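Local structure of periplasmic binding protein component of an ABC type zinc uptake transporter (Synechocystis sp., 2OV3) at residues 104-109 with 173-178; 166-171 with 177-182; 27-32 with 43-48; 17-22 with 111-116. The protein probably captures zinc ions in the periplasm and hands them to the membrane part of an ABC-type zinc uptake transporter. All blocks are in the same frame, centred on the assembly; numbering follows the deposited sequence.

Interaction 1 of 4, residues 104-109 with 173-178; sequences LSPTLV and RDYNLV
Ser105 turns its OG away from its own backbone N (chi1 164°), while Asp174 swings its carboxylate back beside the backbone N (chi1 -57°), and the two groups meet. Ser105 OG donates to Asp174 OD2 over a short 2.5 Å, OD2 accepting on its syn lone pair, the side of the other oxygen. The same hydroxyl oxygen accepts Leu108 N at 3.1 Å in a nearly straight bond (165°), so it serves both the carboxylate and the first turn of the helix. With an alanine here, Leu108 N would probably lose its cap and the carboxylate its hydroxyl donor. A water adds a second path: it accepts from Thr107 N and donates to both Asp174 OD2, at 2.6 Å, and Tyr175 OH. OD2 thus receives two donors, and its negative charge probably suits the positive end of the helix dipole. Beside the polar cluster, Pro106 CG lies 3.3 Å from Tyr175 OH, with the proline CD at the edge of the phenol ring, close to its plane. That hydroxyl also bonds Asn146 of helix 128-153. The arrangement is a serine N-cap on helix 106-123, backed by an aspartate from the last turn of helix 169-174.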
loop_
_atom_site.group_PDB
_atom_site.type_symbol
_atom_site.label_atom_id
_atom_site.label_comp_id
_atom_site.label_asym_id
_atom_site.label_seq_id
_atom_site.Cartn_x
_atom_site.Cartn_y
_atom_site.Cartn_z
ATOM N N LEU A 104 -1.578 2.685 -1.899
ATOM C CA LEU A 104 -0.925 3.831 -1.291
ATOM C C LEU A 104 -1.090 5.076 -2.183
ATOM O O LEU A 104 -0.489 6.128 -1.939
ATOM C CB LEU A 104 0.557 3.498 -1.017
ATOM C CG LEU A 104 0.685 2.299 -0.024
ATOM C CD1 LEU A 104 2.086 1.730 -0.023
ATOM C CD2 LEU A 104 0.295 2.763 1.396
ATOM N N SER A 105 -1.911 4.948 -3.224
ATOM C CA SER A 105 -2.213 6.070 -4.118
ATOM C C SER A 105 -3.640 6.519 -3.817
ATOM O O SER A 105 -4.596 5.773 -4.059
ATOM C CB SER A 105 -2.123 5.655 -5.597
ATOM O OG SER A 105 -2.765 6.607 -6.437
ATOM N N PRO A 106 -3.803 7.737 -3.271
ATOM C CA PRO A 106 -5.144 8.242 -2.954
ATOM C C PRO A 106 -6.043 8.199 -4.196
ATOM O O PRO A 106 -7.145 7.644 -4.166
ATOM C CB PRO A 106 -4.868 9.666 -2.475
ATOM C CG PRO A 106 -3.549 9.518 -1.796
ATOM C CD PRO A 106 -2.770 8.660 -2.770
ATOM N N THR A 107 -5.552 8.779 -5.285
ATOM C CA THR A 107 -6.275 8.796 -6.542
ATOM C C THR A 107 -6.724 7.403 -6.950
ATOM O O THR A 107 -7.897 7.187 -7.224
ATOM C CB THR A 107 -5.404 9.343 -7.686
ATOM O OG1 THR A 107 -5.097 10.715 -7.438
ATOM C CG2 THR A 107 -6.123 9.220 -9.025
ATOM N N LEU A 108 -5.798 6.456 -7.001
ATOM C CA LEU A 108 -6.159 5.108 -7.390
ATOM C C LEU A 108 -7.074 4.445 -6.368
ATOM O O LEU A 108 -7.888 3.597 -6.724
ATOM C CB LEU A 108 -4.899 4.275 -7.616
ATOM C CG LEU A 108 -4.380 4.054 -9.054
ATOM C CD1 LEU A 108 -4.613 5.248 -9.972
ATOM C CD2 LEU A 108 -2.898 3.738 -8.958
ATOM N N VAL A 109 -6.964 4.813 -5.101
ATOM C CA VAL A 109 -7.849 4.194 -4.126
ATOM C C VAL A 109 -9.299 4.544 -4.476
ATOM O O VAL A 109 -10.208 3.737 -4.253
ATOM C CB VAL A 109 -7.512 4.650 -2.688
ATOM C CG1 VAL A 109 -8.664 4.344 -1.737
ATOM C CG2 VAL A 109 -6.261 3.946 -2.229
ATOM N N ARG A 173 4.545 8.307 -7.859
ATOM C CA ARG A 173 4.155 8.620 -9.225
ATOM C C ARG A 173 3.163 9.774 -9.276
ATOM O O ARG A 173 3.286 10.682 -10.104
ATOM C CB ARG A 173 3.520 7.395 -9.867
ATOM C CG ARG A 173 4.355 6.756 -10.939
ATOM C CD ARG A 173 4.230 7.514 -12.250
ATOM N NE ARG A 173 5.046 6.887 -13.274
ATOM C CZ ARG A 173 6.374 6.852 -13.242
ATOM N NH1 ARG A 173 7.027 7.420 -12.239
ATOM N NH2 ARG A 173 7.044 6.226 -14.203
ATOM N N ASP A 174 2.171 9.727 -8.392
ATOM C CA ASP A 174 1.147 10.764 -8.338
ATOM C C ASP A 174 1.731 12.136 -7.994
ATOM O O ASP A 174 1.354 13.146 -8.585
ATOM C CB ASP A 174 0.071 10.406 -7.299
ATOM C CG ASP A 174 -0.587 9.071 -7.567
ATOM O OD1 ASP A 174 -0.663 8.643 -8.738
ATOM O OD2 ASP A 174 -1.053 8.443 -6.600
ATOM N N TYR A 175 2.665 12.153 -7.051
ATOM C CA TYR A 175 3.279 13.392 -6.598
ATOM C C TYR A 175 4.660 13.686 -7.179
ATOM O O TYR A 175 5.447 14.416 -6.585
ATOM C CB TYR A 175 3.314 13.395 -5.065
ATOM C CG TYR A 175 1.955 13.081 -4.484
ATOM C CD1 TYR A 175 0.862 13.915 -4.740
ATOM C CD2 TYR A 175 1.728 11.886 -3.793
ATOM C CE1 TYR A 175 -0.422 13.561 -4.341
ATOM C CE2 TYR A 175 0.445 11.520 -3.384
ATOM C CZ TYR A 175 -0.625 12.360 -3.668
ATOM O OH TYR A 175 -1.908 11.997 -3.317
ATOM N N ASN A 176 4.955 13.106 -8.336
ATOM C CA ASN A 176 6.227 13.352 -9.010
ATOM C C ASN A 176 7.465 13.150 -8.148
ATOM O O ASN A 176 8.332 14.020 -8.055
ATOM C CB ASN A 176 6.220 14.767 -9.598
ATOM C CG ASN A 176 4.960 15.046 -10.391
ATOM O OD1 ASN A 176 4.082 15.783 -9.935
ATOM N ND2 ASN A 176 4.846 14.435 -11.580
ATOM N N LEU A 177 7.535 11.988 -7.518
ATOM C CA LEU A 177 8.666 11.634 -6.683
ATOM C C LEU A 177 9.253 10.373 -7.267
ATOM O O LEU A 177 8.619 9.698 -8.082
ATOM C CB LEU A 177 8.229 11.347 -5.252
ATOM C CG LEU A 177 7.652 12.509 -4.457
ATOM C CD1 LEU A 177 7.163 11.980 -3.133
ATOM C CD2 LEU A 177 8.703 13.584 -4.256
ATOM N N VAL A 178 10.459 10.053 -6.824
ATOM C CA VAL A 178 11.151 8.867 -7.285
ATOM C C VAL A 178 11.688 8.113 -6.074
ATOM O O VAL A 178 12.491 8.653 -5.309
ATOM C CB VAL A 178 12.336 9.237 -8.201
ATOM C CG1 VAL A 178 12.957 7.990 -8.779
ATOM C CG2 VAL A 178 11.865 10.174 -9.310
HETATM O O HOH W 1 -2.788 10.102 -5.613
#

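Interaction 2 of 4, residues 166-171 with 177-182; sequences PSWAYF and LVQIPI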
loop_
_atom_site.group_PDB
_atom_site.type_symbol
_atom_site.label_atom_id
_atom_site.label_comp_id
_atom_site.label_asym_id
_atom_site.label_seq_id
_atom_site.Cartn_x
_atom_site.Cartn_y
_atom_site.Cartn_z
ATOM N N PRO A 166 10.375 -1.281 -1.941
ATOM C CA PRO A 166 9.742 -0.432 -2.959
ATOM C C PRO A 166 8.226 -0.536 -2.976
ATOM O O PRO A 166 7.638 -1.114 -3.894
ATOM C CB PRO A 166 10.356 -0.938 -4.251
ATOM C CG PRO A 166 10.411 -2.418 -4.004
ATOM C CD PRO A 166 10.817 -2.560 -2.528
ATOM N N SER A 167 7.586 0.044 -1.974
ATOM C CA SER A 167 6.144 -0.026 -1.912
ATOM C C SER A 167 5.501 1.324 -2.137
ATOM O O SER A 167 4.312 1.472 -1.898
ATOM C CB SER A 167 5.707 -0.558 -0.556
ATOM O OG SER A 167 5.921 0.422 0.434
ATOM N N TRP A 168 6.262 2.304 -2.610
ATOM C CA TRP A 168 5.676 3.618 -2.819
ATOM C C TRP A 168 5.752 4.100 -4.254
ATOM O O TRP A 168 5.689 5.297 -4.502
ATOM C CB TRP A 168 6.347 4.656 -1.910
ATOM C CG TRP A 168 6.472 4.230 -0.473
ATOM C CD1 TRP A 168 7.519 3.558 0.096
ATOM C CD2 TRP A 168 5.501 4.409 0.567
ATOM N NE1 TRP A 168 7.258 3.305 1.422
ATOM C CE2 TRP A 168 6.024 3.810 1.736
ATOM C CE3 TRP A 168 4.236 5.009 0.622
ATOM C CZ2 TRP A 168 5.333 3.800 2.945
ATOM C CZ3 TRP A 168 3.546 4.998 1.828
ATOM C CH2 TRP A 168 4.096 4.395 2.971
ATOM N N ALA A 169 5.875 3.184 -5.204
ATOM C CA ALA A 169 5.982 3.590 -6.601
ATOM C C ALA A 169 4.764 4.378 -7.098
ATOM O O ALA A 169 4.909 5.365 -7.823
ATOM C CB ALA A 169 6.207 2.362 -7.478
ATOM N N TYR A 170 3.570 3.927 -6.715
ATOM C CA TYR A 170 2.326 4.573 -7.128
ATOM C C TYR A 170 2.122 5.886 -6.394
ATOM O O TYR A 170 1.558 6.840 -6.934
ATOM C CB TYR A 170 1.139 3.651 -6.860
ATOM C CG TYR A 170 1.075 2.451 -7.763
ATOM C CD1 TYR A 170 0.624 2.576 -9.075
ATOM C CD2 TYR A 170 1.438 1.188 -7.308
ATOM C CE1 TYR A 170 0.531 1.475 -9.907
ATOM C CE2 TYR A 170 1.349 0.078 -8.137
ATOM C CZ TYR A 170 0.897 0.221 -9.429
ATOM O OH TYR A 170 0.786 -0.875 -10.261
ATOM N N PHE A 171 2.566 5.924 -5.148
ATOM C CA PHE A 171 2.452 7.130 -4.355
ATOM C C PHE A 171 3.423 8.156 -4.915
ATOM O O PHE A 171 3.071 9.308 -5.086
ATOM C CB PHE A 171 2.812 6.828 -2.910
ATOM C CG PHE A 171 2.893 8.044 -2.025
ATOM C CD1 PHE A 171 1.810 8.427 -1.249
ATOM C CD2 PHE A 171 4.070 8.778 -1.932
ATOM C CE1 PHE A 171 1.900 9.511 -0.383
ATOM C CE2 PHE A 171 4.168 9.869 -1.064
ATOM C CZ PHE A 171 3.081 10.234 -0.292
ATOM N N LEU A 177 7.535 11.988 -7.518
ATOM C CA LEU A 177 8.666 11.634 -6.683
ATOM C C LEU A 177 9.253 10.373 -7.267
ATOM O O LEU A 177 8.619 9.698 -8.082
ATOM C CB LEU A 177 8.229 11.347 -5.252
ATOM C CG LEU A 177 7.652 12.509 -4.457
ATOM C CD1 LEU A 177 7.163 11.980 -3.133
ATOM C CD2 LEU A 177 8.703 13.584 -4.256
ATOM N N VAL A 178 10.459 10.053 -6.824
ATOM C CA VAL A 178 11.151 8.867 -7.285
ATOM C C VAL A 178 11.688 8.113 -6.074
ATOM O O VAL A 178 12.491 8.653 -5.309
ATOM C CB VAL A 178 12.336 9.237 -8.201
ATOM C CG1 VAL A 178 12.957 7.990 -8.779
ATOM C CG2 VAL A 178 11.865 10.174 -9.310
ATOM N N GLN A 179 11.233 6.873 -5.885
ATOM C CA GLN A 179 11.714 6.068 -4.764
ATOM C C GLN A 179 12.928 5.279 -5.232
ATOM O O GLN A 179 12.916 4.714 -6.319
ATOM C CB GLN A 179 10.628 5.102 -4.231
ATOM C CG GLN A 179 10.389 3.846 -5.072
ATOM C CD GLN A 179 9.426 2.840 -4.423
ATOM O OE1 GLN A 179 8.947 1.912 -5.084
ATOM N NE2 GLN A 179 9.157 3.009 -3.127
ATOM N N ILE A 180 13.990 5.280 -4.427
ATOM C CA ILE A 180 15.212 4.529 -4.740
ATOM C C ILE A 180 15.263 3.346 -3.771
ATOM O O ILE A 180 15.716 3.497 -2.636
ATOM C CB ILE A 180 16.502 5.333 -4.479
ATOM C CG1 ILE A 180 16.410 6.748 -5.079
ATOM C CG2 ILE A 180 17.691 4.542 -4.987
ATOM C CD1 ILE A 180 16.027 6.801 -6.534
ATOM N N PRO A 181 14.817 2.158 -4.211
ATOM C CA PRO A 181 14.808 0.956 -3.371
ATOM C C PRO A 181 16.146 0.320 -3.019
ATOM O O PRO A 181 17.039 0.209 -3.858
ATOM C CB PRO A 181 13.907 0.005 -4.154
ATOM C CG PRO A 181 14.184 0.386 -5.570
ATOM C CD PRO A 181 14.173 1.889 -5.510
ATOM N N ILE A 182 16.270 -0.097 -1.763
ATOM C CA ILE A 182 17.479 -0.759 -1.283
ATOM C C ILE A 182 17.337 -2.250 -1.607
ATOM O O ILE A 182 18.314 -2.921 -1.941
ATOM C CB ILE A 182 17.646 -0.618 0.257
ATOM C CG1 ILE A 182 17.735 0.865 0.662
ATOM C CG2 ILE A 182 18.863 -1.404 0.724
ATOM C CD1 ILE A 182 18.940 1.600 0.139
#
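Gln179 reaches from strand 178-181 into the turn that starts helix 169-174, and it has the largest share of the buried surface of any residue here. Among the polar approaches, the amide group lies against the backbone nitrogens of Trp168 and Ala169, with Gln179 CD 3.7 Å from Ala169 N and 3.6 Å from Pro166 CA. Its CG is wedged between the backbone N and the carbonyl carbon (chi1 77°), and the chain beyond runs extended, which carries the amide across to the turn. The flat group meets the indole of Trp168 at its edge, in the ring plane, with the two planes 83° apart; the indole NE1 itself bonds Glu212. With a leucine in its place, those backbone nitrogens would probably face hydrocarbon where a polar group now lies. Two separate apolar contacts sit toward the ends of the paired segments: Pro166 CB touches Pro181 CB at 3.7 Å, and Phe171 CE2 meets Leu177 CD1 at 4.2 Å. All this joins helix and strand of the beta-alpha-beta unit 160-181. Pro166 directly follows the zinc ligand His165. A polar group buried beside backbone nitrogens and bordered by hydrocarbon is consistent with the amide offering them a polar partner.

Interaction 3 of 4, residues 27-32 with 43-48; sequences SVLVPG and PQQLAA
Gln45 and Leu29 cross at about a right angle where the end of strand 24-28, an outermost strand of a four-stranded parallel sheet, faces the short helix 43-48. The glutamine comes off the helix with its chain extended beyond CG and aims its amide at the backbone just past the strand. Its NE2 donates to Leu29 O at 2.8 Å; the bond is somewhat bent (147° at the hydrogen), but it arrives in the carbonyl plane on a lone pair, with a C=O...N angle of 124°. Leu29 sets CG anti to its own backbone N (chi1 179°), and this lays its CD1 above the amide of Gln45, almost equally far from three atoms: 3.6 Å from CD, 3.6 Å from NE2 and 3.7 Å from OE1. The same residue therefore grips the amide twice, by its carbonyl and by a methyl resting on the flat group. At the other end of that amide, OE1 accepts from Tyr39 OH and Lys42 N, which fixes which way the group is turned. Leu29 also packs on Pro41 and Trp66. The remaining N-H of NE2 goes to a water at 2.5 Å, and that water donates to Val28 O.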
loop_
_atom_site.group_PDB
_atom_site.type_symbol
_atom_site.label_atom_id
_atom_site.label_comp_id
_atom_site.label_asym_id
_atom_site.label_seq_id
_atom_site.Cartn_x
_atom_site.Cartn_y
_atom_site.Cartn_z
ATOM N N SER A 27 -12.471 -8.670 8.245
ATOM C CA SER A 27 -11.419 -9.486 8.833
ATOM C C SER A 27 -10.182 -9.274 7.943
ATOM O O SER A 27 -10.292 -9.186 6.711
ATOM C CB SER A 27 -11.818 -10.959 8.870
ATOM O OG SER A 27 -12.797 -11.201 9.869
ATOM N N VAL A 28 -9.016 -9.165 8.577
ATOM C CA VAL A 28 -7.752 -8.949 7.873
ATOM C C VAL A 28 -6.920 -10.216 7.956
ATOM O O VAL A 28 -6.747 -10.783 9.028
ATOM C CB VAL A 28 -6.943 -7.780 8.498
ATOM C CG1 VAL A 28 -5.667 -7.516 7.697
ATOM C CG2 VAL A 28 -7.789 -6.522 8.523
ATOM N N LEU A 29 -6.412 -10.654 6.812
ATOM C CA LEU A 29 -5.601 -11.849 6.745
ATOM C C LEU A 29 -4.163 -11.562 7.175
ATOM O O LEU A 29 -3.594 -12.316 7.954
ATOM C CB LEU A 29 -5.615 -12.407 5.324
ATOM C CG LEU A 29 -4.769 -13.674 5.139
ATOM C CD1 LEU A 29 -5.438 -14.829 5.880
ATOM C CD2 LEU A 29 -4.597 -14.022 3.661
ATOM N N VAL A 30 -3.570 -10.474 6.685
ATOM C CA VAL A 30 -2.193 -10.165 7.057
ATOM C C VAL A 30 -2.061 -9.034 8.090
ATOM O O VAL A 30 -2.481 -7.893 7.858
ATOM C CB VAL A 30 -1.326 -9.802 5.811
ATOM C CG1 VAL A 30 0.151 -9.700 6.203
ATOM C CG2 VAL A 30 -1.500 -10.857 4.716
ATOM N N PRO A 31 -1.470 -9.344 9.254
ATOM C CA PRO A 31 -1.271 -8.362 10.321
ATOM C C PRO A 31 -0.356 -7.248 9.798
ATOM O O PRO A 31 0.486 -7.484 8.930
ATOM C CB PRO A 31 -0.600 -9.178 11.434
ATOM C CG PRO A 31 -1.024 -10.599 11.165
ATOM C CD PRO A 31 -0.962 -10.671 9.654
ATOM N N GLY A 32 -0.521 -6.047 10.340
ATOM C CA GLY A 32 0.282 -4.915 9.912
ATOM C C GLY A 32 1.781 -5.014 10.129
ATOM O O GLY A 32 2.560 -4.423 9.376
ATOM N N PRO A 43 -4.130 -21.848 9.782
ATOM C CA PRO A 43 -5.314 -22.709 9.686
ATOM C C PRO A 43 -6.606 -22.119 10.247
ATOM O O PRO A 43 -7.688 -22.303 9.677
ATOM C CB PRO A 43 -4.883 -24.002 10.404
ATOM C CG PRO A 43 -3.736 -23.580 11.276
ATOM C CD PRO A 43 -3.007 -22.565 10.401
ATOM N N GLN A 44 -6.503 -21.408 11.361
ATOM C CA GLN A 44 -7.689 -20.803 11.953
ATOM C C GLN A 44 -8.234 -19.774 10.956
ATOM O O GLN A 44 -9.442 -19.610 10.826
ATOM C CB GLN A 44 -7.332 -20.121 13.280
ATOM C CG GLN A 44 -8.500 -19.450 13.986
ATOM C CD GLN A 44 -8.038 -18.597 15.162
ATOM O OE1 GLN A 44 -7.238 -19.041 15.999
ATOM N NE2 GLN A 44 -8.539 -17.368 15.234
ATOM N N GLN A 45 -7.337 -19.098 10.242
ATOM C CA GLN A 45 -7.762 -18.102 9.270
ATOM C C GLN A 45 -8.447 -18.772 8.085
ATOM O O GLN A 45 -9.456 -18.274 7.577
ATOM C CB GLN A 45 -6.572 -17.276 8.779
ATOM C CG GLN A 45 -5.926 -16.412 9.860
ATOM C CD GLN A 45 -4.745 -15.611 9.342
ATOM O OE1 GLN A 45 -3.736 -16.167 8.900
ATOM N NE2 GLN A 45 -4.863 -14.297 9.405
ATOM N N LEU A 46 -7.915 -19.905 7.643
ATOM C CA LEU A 46 -8.514 -20.595 6.511
ATOM C C LEU A 46 -9.895 -21.094 6.897
ATOM O O LEU A 46 -10.837 -21.058 6.090
ATOM C CB LEU A 46 -7.626 -21.759 6.065
ATOM C CG LEU A 46 -6.243 -21.348 5.538
ATOM C CD1 LEU A 46 -5.388 -22.576 5.341
ATOM C CD2 LEU A 46 -6.382 -20.561 4.240
ATOM N N ALA A 47 -10.017 -21.548 8.144
ATOM C CA ALA A 47 -11.289 -22.053 8.656
ATOM C C ALA A 47 -12.336 -20.945 8.708
ATOM O O ALA A 47 -13.479 -21.143 8.289
ATOM C CB ALA A 47 -11.088 -22.660 10.040
ATOM N N ALA A 48 -11.940 -19.778 9.210
ATOM C CA ALA A 48 -12.857 -18.641 9.320
ATOM C C ALA A 48 -13.375 -18.178 7.959
ATOM O O ALA A 48 -14.451 -17.589 7.871
ATOM C CB ALA A 48 -12.174 -17.493 10.025
HETATM O O HOH W 2 -7.025 -13.124 9.786
#

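Interaction 4 of 4, residues 17-22 with 111-116; sequences EKIGGD and RQATTI
This is apolar helix-to-helix packing in which the end of helix 10-20 sets Ile19 against one side of helix 106-123, between buried side chains and away from the zinc site. A single methyl does the touching. Ile19 CD1 comes within 3.3 Å of Ala113 CB, a tight approach, and lies 3.4 Å from Ala113 O as well, so it presses on both the side chain and the backbone of that residue. One turn further on, the same methyl meets Ile116 CB at 3.9 Å and its CG2 at 4.2 Å. Ala113 and Ile116 are three residues apart, so they present neighbouring positions on one helix surface, and the methyl rests across both. The torsions of Ile19 explain the reach: CG1 stands anti to the carbonyl carbon (chi1 -59°) and CD1 continues outward (chi2 171°), which stretches the longer branch toward the other helix. The small side chain of Ala113 probably lets the backbone lie so close to that tip. Helix 10-20 ends just after Ile19. Around the contact, Ile19 also touches Ala117 and Leu120 further along helix 106-123, while Ala113 packs on Leu135 and Phe138 of helix 128-153, to which Lys18 is tied by a salt bridge with Glu141.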
loop_
_atom_site.group_PDB
_atom_site.type_symbol
_atom_site.label_atom_id
_atom_site.label_comp_id
_atom_site.label_asym_id
_atom_site.label_seq_id
_atom_site.Cartn_x
_atom_site.Cartn_y
_atom_site.Cartn_z
ATOM N N GLU A 17 -14.385 -0.043 5.917
ATOM C CA GLU A 17 -15.100 0.606 7.000
ATOM C C GLU A 17 -15.724 1.902 6.485
ATOM O O GLU A 17 -16.893 2.187 6.752
ATOM C CB GLU A 17 -14.157 0.886 8.170
ATOM C CG GLU A 17 -14.662 0.369 9.510
ATOM C CD GLU A 17 -14.703 -1.153 9.593
ATOM O OE1 GLU A 17 -13.691 -1.794 9.275
ATOM O OE2 GLU A 17 -15.741 -1.700 9.997
ATOM N N LYS A 18 -14.942 2.682 5.746
ATOM C CA LYS A 18 -15.428 3.935 5.170
ATOM C C LYS A 18 -16.630 3.702 4.262
ATOM O O LYS A 18 -17.555 4.502 4.247
ATOM C CB LYS A 18 -14.318 4.608 4.357
ATOM C CG LYS A 18 -13.248 5.297 5.191
ATOM C CD LYS A 18 -13.789 6.567 5.846
ATOM C CE LYS A 18 -12.710 7.235 6.671
ATOM N NZ LYS A 18 -13.126 8.521 7.266
ATOM N N ILE A 19 -16.602 2.596 3.522
ATOM C CA ILE A 19 -17.656 2.243 2.581
ATOM C C ILE A 19 -18.824 1.455 3.164
ATOM O O ILE A 19 -19.982 1.717 2.841
ATOM C CB ILE A 19 -17.082 1.420 1.413
ATOM C CG1 ILE A 19 -15.997 2.236 0.693
ATOM C CG2 ILE A 19 -18.194 1.020 0.445
ATOM C CD1 ILE A 19 -15.225 1.452 -0.336
ATOM N N GLY A 20 -18.521 0.490 4.021
ATOM C CA GLY A 20 -19.565 -0.346 4.588
ATOM C C GLY A 20 -20.177 0.066 5.909
ATOM O O GLY A 20 -21.323 -0.288 6.186
ATOM N N GLY A 21 -19.425 0.800 6.724
ATOM C CA GLY A 21 -19.939 1.216 8.014
ATOM C C GLY A 21 -20.245 0.014 8.882
ATOM O O GLY A 21 -19.472 -0.942 8.910
ATOM N N ASP A 22 -21.383 0.055 9.576
ATOM C CA ASP A 22 -21.800 -1.040 10.458
ATOM C C ASP A 22 -22.494 -2.159 9.694
ATOM O O ASP A 22 -23.052 -3.078 10.296
ATOM C CB ASP A 22 -22.710 -0.507 11.578
ATOM C CG ASP A 22 -23.963 0.196 11.053
ATOM O OD1 ASP A 22 -24.605 0.934 11.839
ATOM O OD2 ASP A 22 -24.315 0.011 9.866
ATOM N N ARG A 111 -10.655 4.518 -7.195
ATOM C CA ARG A 111 -11.127 3.473 -8.077
ATOM C C ARG A 111 -11.358 2.210 -7.260
ATOM O O ARG A 111 -12.390 1.556 -7.405
ATOM C CB ARG A 111 -10.107 3.213 -9.190
ATOM C CG ARG A 111 -10.751 2.721 -10.479
ATOM C CD ARG A 111 -11.559 1.459 -10.253
ATOM N NE ARG A 111 -12.671 1.362 -11.188
ATOM C CZ ARG A 111 -13.650 2.259 -11.278
ATOM N NH1 ARG A 111 -13.654 3.321 -10.487
ATOM N NH2 ARG A 111 -14.625 2.096 -12.163
ATOM N N GLN A 112 -10.409 1.878 -6.388
ATOM C CA GLN A 112 -10.547 0.683 -5.561
ATOM C C GLN A 112 -11.828 0.712 -4.725
ATOM O O GLN A 112 -12.588 -0.252 -4.714
ATOM C CB GLN A 112 -9.335 0.522 -4.639
ATOM C CG GLN A 112 -8.068 0.139 -5.370
ATOM C CD GLN A 112 -6.833 0.588 -4.639
ATOM O OE1 GLN A 112 -6.557 0.142 -3.524
ATOM N NE2 GLN A 112 -6.079 1.489 -5.260
ATOM N N ALA A 113 -12.078 1.814 -4.031
ATOM C CA ALA A 113 -13.279 1.892 -3.215
ATOM C C ALA A 113 -14.537 1.759 -4.075
ATOM O O ALA A 113 -15.512 1.114 -3.678
ATOM C CB ALA A 113 -13.316 3.203 -2.432
ATOM N N THR A 114 -14.510 2.368 -5.254
ATOM C CA THR A 114 -15.645 2.332 -6.163
ATOM C C THR A 114 -15.971 0.914 -6.585
ATOM O O THR A 114 -17.133 0.555 -6.797
ATOM C CB THR A 114 -15.366 3.174 -7.420
ATOM O OG1 THR A 114 -15.099 4.523 -7.031
ATOM C CG2 THR A 114 -16.562 3.164 -8.353
ATOM N N THR A 115 -14.944 0.095 -6.713
ATOM C CA THR A 115 -15.174 -1.284 -7.088
ATOM C C THR A 115 -15.725 -2.044 -5.889
ATOM O O THR A 115 -16.571 -2.922 -6.044
ATOM C CB THR A 115 -13.884 -1.939 -7.569
ATOM O OG1 THR A 115 -13.432 -1.268 -8.758
ATOM C CG2 THR A 115 -14.123 -3.412 -7.874
ATOM N N ILE A 116 -15.260 -1.693 -4.693
ATOM C CA ILE A 116 -15.733 -2.374 -3.490
ATOM C C ILE A 116 -17.208 -2.107 -3.256
ATOM O O ILE A 116 -17.991 -3.027 -3.027
ATOM C CB ILE A 116 -15.004 -1.899 -2.235
ATOM C CG1 ILE A 116 -13.496 -2.103 -2.387
ATOM C CG2 ILE A 116 -15.558 -2.628 -1.025
ATOM C CD1 ILE A 116 -13.117 -3.459 -2.894
#

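From the N terminus, interaction 4 opens first, at the end of helix 10-20, and closes only on helix 106-123. Within that long loop interaction 3 opens and closes, tying strand 24-28 to helix 43-48. Interaction 1 starts at 104-109, before interaction 4 has closed, so the two cross; both use helix 106-123, which thereby links helix 10-20 to helix 169-174. Interaction 2 opens inside the span of interaction 1 and closes slightly beyond it, the two sharing Leu177 and Val178; it ties helix 169-174 to strand 178-181 within their beta-alpha-beta unit. They also touch, Leu104 packing against Ser167 and Trp168. Interactions 1 and 2 lie across the chain's centre from interaction 3, about 29 and 28 Å away between centres.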